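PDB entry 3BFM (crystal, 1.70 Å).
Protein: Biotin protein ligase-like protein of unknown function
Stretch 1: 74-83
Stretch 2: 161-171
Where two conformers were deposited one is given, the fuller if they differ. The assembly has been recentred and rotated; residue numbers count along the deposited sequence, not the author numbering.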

# COMPACT_ATOMS: atom_id res chain seq x y z
N GLY A 74 6.42 -9.96 -11.52
CA GLY A 74 5.80 -8.65 -11.73
C GLY A 74 6.25 -7.99 -13.03
O GLY A 74 5.43 -7.46 -13.82
N PHE A 75 7.56 -7.98 -13.26
CA PHE A 75 8.13 -7.42 -14.48
C PHE A 75 7.73 -8.15 -15.76
O PHE A 75 7.39 -7.52 -16.77
N GLN A 76 7.84 -9.48 -15.75
CA GLN A 76 7.40 -10.25 -16.91
C GLN A 76 5.93 -9.96 -17.24
O GLN A 76 5.59 -9.77 -18.42
N ASN A 77 5.06 -9.88 -16.22
CA ASN A 77 3.64 -9.61 -16.45
C ASN A 77 3.43 -8.20 -16.98
O ASN A 77 2.59 -7.97 -17.85
N ALA A 78 4.18 -7.25 -16.43
CA ALA A 78 4.12 -5.85 -16.79
C ALA A 78 4.55 -5.67 -18.24
O ALA A 78 3.84 -5.08 -19.02
N LEU A 79 5.70 -6.22 -18.62
CA LEU A 79 6.13 -6.10 -20.02
C LEU A 79 5.14 -6.82 -21.00
O LEU A 79 4.77 -6.26 -22.05
N GLY A 80 4.71 -8.03 -20.66
CA GLY A 80 3.72 -8.76 -21.46
C GLY A 80 2.40 -8.03 -21.72
O GLY A 80 1.78 -8.17 -22.78
N ALA A 81 1.97 -7.24 -20.74
CA ALA A 81 0.79 -6.40 -20.92
C ALA A 81 0.97 -5.25 -21.95
O ALA A 81 -0.02 -4.68 -22.41
N LEU A 82 2.22 -4.88 -22.27
CA LEU A 82 2.53 -3.70 -23.10
C LEU A 82 3.25 -4.01 -24.41
O LEU A 82 3.23 -3.22 -25.35
N ALA A 83 3.91 -5.15 -24.47
CA ALA A 83 4.78 -5.48 -25.60
C ALA A 83 4.08 -6.43 -26.56
O ALA A 83 3.11 -7.07 -26.20
N GLU A 161 4.79 2.15 -14.26
CA GLU A 161 3.51 2.06 -13.59
C GLU A 161 3.04 0.63 -13.52
O GLU A 161 2.54 0.17 -12.50
N SER A 162 3.19 -0.07 -14.64
CA SER A 162 2.73 -1.45 -14.75
C SER A 162 3.55 -2.39 -13.87
O SER A 162 3.01 -3.31 -13.26
N TRP A 163 4.85 -2.16 -13.79
CA TRP A 163 5.71 -2.99 -12.94
C TRP A 163 5.20 -2.85 -11.49
O TRP A 163 4.92 -3.83 -10.78
N ALA A 164 5.08 -1.60 -11.06
CA ALA A 164 4.59 -1.34 -9.70
C ALA A 164 3.27 -2.05 -9.39
O ALA A 164 3.14 -2.71 -8.34
N ARG A 165 2.31 -1.93 -10.30
CA ARG A 165 1.01 -2.55 -10.13
C ARG A 165 1.09 -4.07 -10.09
O ARG A 165 0.51 -4.71 -9.20
N HIS A 166 1.81 -4.67 -11.03
CA HIS A 166 1.91 -6.12 -10.99
C HIS A 166 2.75 -6.67 -9.82
O HIS A 166 2.41 -7.70 -9.25
N CYS A 167 3.82 -5.98 -9.42
CA CYS A 167 4.52 -6.34 -8.19
C CYS A 167 3.59 -6.32 -6.99
O CYS A 167 3.61 -7.23 -6.16
N LEU A 168 2.79 -5.28 -6.85
CA LEU A 168 1.89 -5.22 -5.72
C LEU A 168 0.90 -6.38 -5.76
O LEU A 168 0.64 -6.97 -4.73
N HIS A 169 0.37 -6.73 -6.93
CA HIS A 169 -0.55 -7.87 -7.00
C HIS A 169 0.08 -9.15 -6.39
O HIS A 169 -0.50 -9.80 -5.51
N TRP A 170 1.31 -9.46 -6.82
CA TRP A 170 2.00 -10.70 -6.40
C TRP A 170 2.49 -10.61 -4.93
O TRP A 170 2.52 -11.60 -4.19
N ILE A 171 2.86 -9.41 -4.48
CA ILE A 171 3.31 -9.26 -3.11
C ILE A 171 2.11 -9.50 -2.24
O ILE A 171 2.21 -10.19 -1.24

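Each stretch contributes a helix, the two coming from distant parts of one chain and running in largely opposing directions, with 134° between their N-to-C axes. The axes approach to 7.9 Å, and the CA atoms of G74 and C167 lie 4.4 Å apart, those of A78 and S162 5.0 Å. Small residues lie at both of these close points on the first helix: G74 and A78 sit one turn apart, and together the stretches bury 422 Å².

H166 covers the most surface. Its CB points toward the first helix, and an m rotamer (chi1 -76°, chi2 94°) lays the imidazole along the backbone there, with A78 N and N77 O over one face of the ring. H166 CB lies 3.4 Å from G74 O, H166 CD2 is 3.4 Å from N77 CB, and H166 ND1 approaches A78 CA at 3.7 Å. The ring is anchored within its own helix, because H166 ND1 donates a hydrogen bond to S162 O one turn back (3.0 Å), with a weak second one to S162 OG at 3.3 Å. The serine, chi1 t, also faces the first helix, and its OG rests 3.5 Å from A78 CB.

N77 provides the polar link. Also m at chi1 (-69°) and directed toward the second helix, it presents its carboxamide oxygen to W170, whose NE1 donates a nearly straight hydrogen bond to N77 OD1 (2.8 Å, 168° at the hydrogen). The oxygen lies at the indole edge, near the ring plane, as suits an acceptor for that N-H. W170 is likewise m (chi1 -74°) and points toward the first helix. The other end of the amide is used locally: N77 ND2 donates to Q76 OE1 at 2.8 Å.

G74 buries nearly as much area as N77 without any side chain. A CB on this residue would point toward the second helix and fall only 2.7 Å from C167 SG, so the bare backbone allows the close approach; G74 CA comes within 4.0 Å of C167 N.

W163 closes the apolar side of the contact. Its CB points sideways, but the t rotamer (chi1 -180°, chi2 56°) brings the indole nearer, placing W163 CD1 3.4 Å from F75 N and 3.7 Å from F75 CB. F75, also t, directs its ring edge toward the face of the indole in an offset edge-to-face pair, with 6.0 Å between the centroids of the phenyl and five-membered rings and 73° between planes. The methyl of A78 completes this patch, its CB 4.2 Å from W163 CB.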

# COMPACT_ATOMS: atom_id res chain seq x y z
CB PHE A 75 9.65 -7.37 -14.40
CG PHE A 75 10.27 -6.79 -15.62
CD1 PHE A 75 10.28 -5.41 -15.81
CD2 PHE A 75 10.79 -7.59 -16.64
CE1 PHE A 75 10.83 -4.85 -16.93
CE2 PHE A 75 11.33 -7.02 -17.78
CZ PHE A 75 11.33 -5.64 -17.92
CB GLN A 76 7.63 -11.74 -16.69
CG GLN A 76 7.30 -12.61 -17.93
CD GLN A 76 5.81 -12.89 -18.13
OE1 GLN A 76 5.01 -12.85 -17.20
NE2 GLN A 76 5.45 -13.18 -19.37
CB ASN A 77 2.84 -9.69 -15.14
CG ASN A 77 2.70 -11.09 -14.55
OD1 ASN A 77 2.00 -11.24 -13.56
ND2 ASN A 77 3.37 -12.08 -15.09
CB ALA A 78 5.00 -5.00 -15.83
CB LEU A 79 7.55 -6.63 -20.19
CG LEU A 79 8.27 -6.36 -21.51
CD1 LEU A 79 8.14 -4.89 -21.92
CD2 LEU A 79 9.74 -6.77 -21.36
CB ALA A 81 0.36 -5.81 -19.58
CB LEU A 82 3.39 -2.71 -22.29
CG LEU A 82 2.75 -2.10 -21.04
CD1 LEU A 82 3.74 -1.17 -20.30
CD2 LEU A 82 1.48 -1.35 -21.36
CB ALA A 83 6.04 -6.15 -25.08
CB GLU A 161 2.46 2.87 -14.37
CG GLU A 161 2.66 4.34 -14.27
CD GLU A 161 1.75 5.14 -15.21
OE1 GLU A 161 1.15 4.54 -16.14
OE2 GLU A 161 1.61 6.36 -14.96
CB SER A 162 2.76 -1.89 -16.20
OG SER A 162 2.06 -3.09 -16.34
CB TRP A 163 7.16 -2.60 -13.07
CG TRP A 163 8.08 -3.44 -12.22
CD1 TRP A 163 8.20 -4.81 -12.23
CD2 TRP A 163 9.05 -2.95 -11.28
NE1 TRP A 163 9.17 -5.19 -11.35
CE2 TRP A 163 9.70 -4.08 -10.75
CE3 TRP A 163 9.40 -1.68 -10.83
CZ2 TRP A 163 10.69 -3.97 -9.76
CZ3 TRP A 163 10.38 -1.56 -9.85
CH2 TRP A 163 11.03 -2.70 -9.34
CB ALA A 164 4.50 0.15 -9.41
CB ARG A 165 0.03 -2.17 -11.24
CG ARG A 165 -0.76 -0.94 -11.00
CD ARG A 165 -1.98 -0.87 -11.92
NE ARG A 165 -1.67 -1.19 -13.32
CZ ARG A 165 -1.11 -0.35 -14.20
NH1 ARG A 165 -0.76 0.89 -13.87
NH2 ARG A 165 -0.88 -0.77 -15.44
CB HIS A 166 2.45 -6.67 -12.31
CG HIS A 166 1.46 -6.67 -13.41
ND1 HIS A 166 1.35 -5.64 -14.31
CD2 HIS A 166 0.53 -7.59 -13.77
CE1 HIS A 166 0.37 -5.91 -15.17
NE2 HIS A 166 -0.13 -7.09 -14.86
CB CYS A 167 5.72 -5.41 -7.94
SG CYS A 167 7.05 -5.73 -9.07
CB LEU A 168 1.13 -3.90 -5.72
CG LEU A 168 0.09 -3.66 -4.62
CD1 LEU A 168 0.76 -3.56 -3.27
CD2 LEU A 168 -0.68 -2.34 -4.99
CB HIS A 169 -0.99 -8.08 -8.46
CG HIS A 169 -1.73 -9.35 -8.69
ND1 HIS A 169 -3.08 -9.47 -8.43
CD2 HIS A 169 -1.31 -10.56 -9.13
CE1 HIS A 169 -3.45 -10.71 -8.71
NE2 HIS A 169 -2.40 -11.38 -9.14
CB TRP A 170 3.11 -11.06 -7.39
CG TRP A 170 2.58 -11.58 -8.65
CD1 TRP A 170 2.57 -10.98 -9.86
CD2 TRP A 170 1.91 -12.84 -8.83
NE1 TRP A 170 1.97 -11.78 -10.79
CE2 TRP A 170 1.55 -12.93 -10.18
CE3 TRP A 170 1.60 -13.89 -7.97
CZ2 TRP A 170 0.87 -14.04 -10.70
CZ3 TRP A 170 0.94 -15.00 -8.49
CH2 TRP A 170 0.58 -15.06 -9.84
CB ILE A 171 3.86 -7.83 -2.81
CG1 ILE A 171 5.22 -7.63 -3.50
CG2 ILE A 171 3.98 -7.62 -1.29
CD1 ILE A 171 5.67 -6.12 -3.63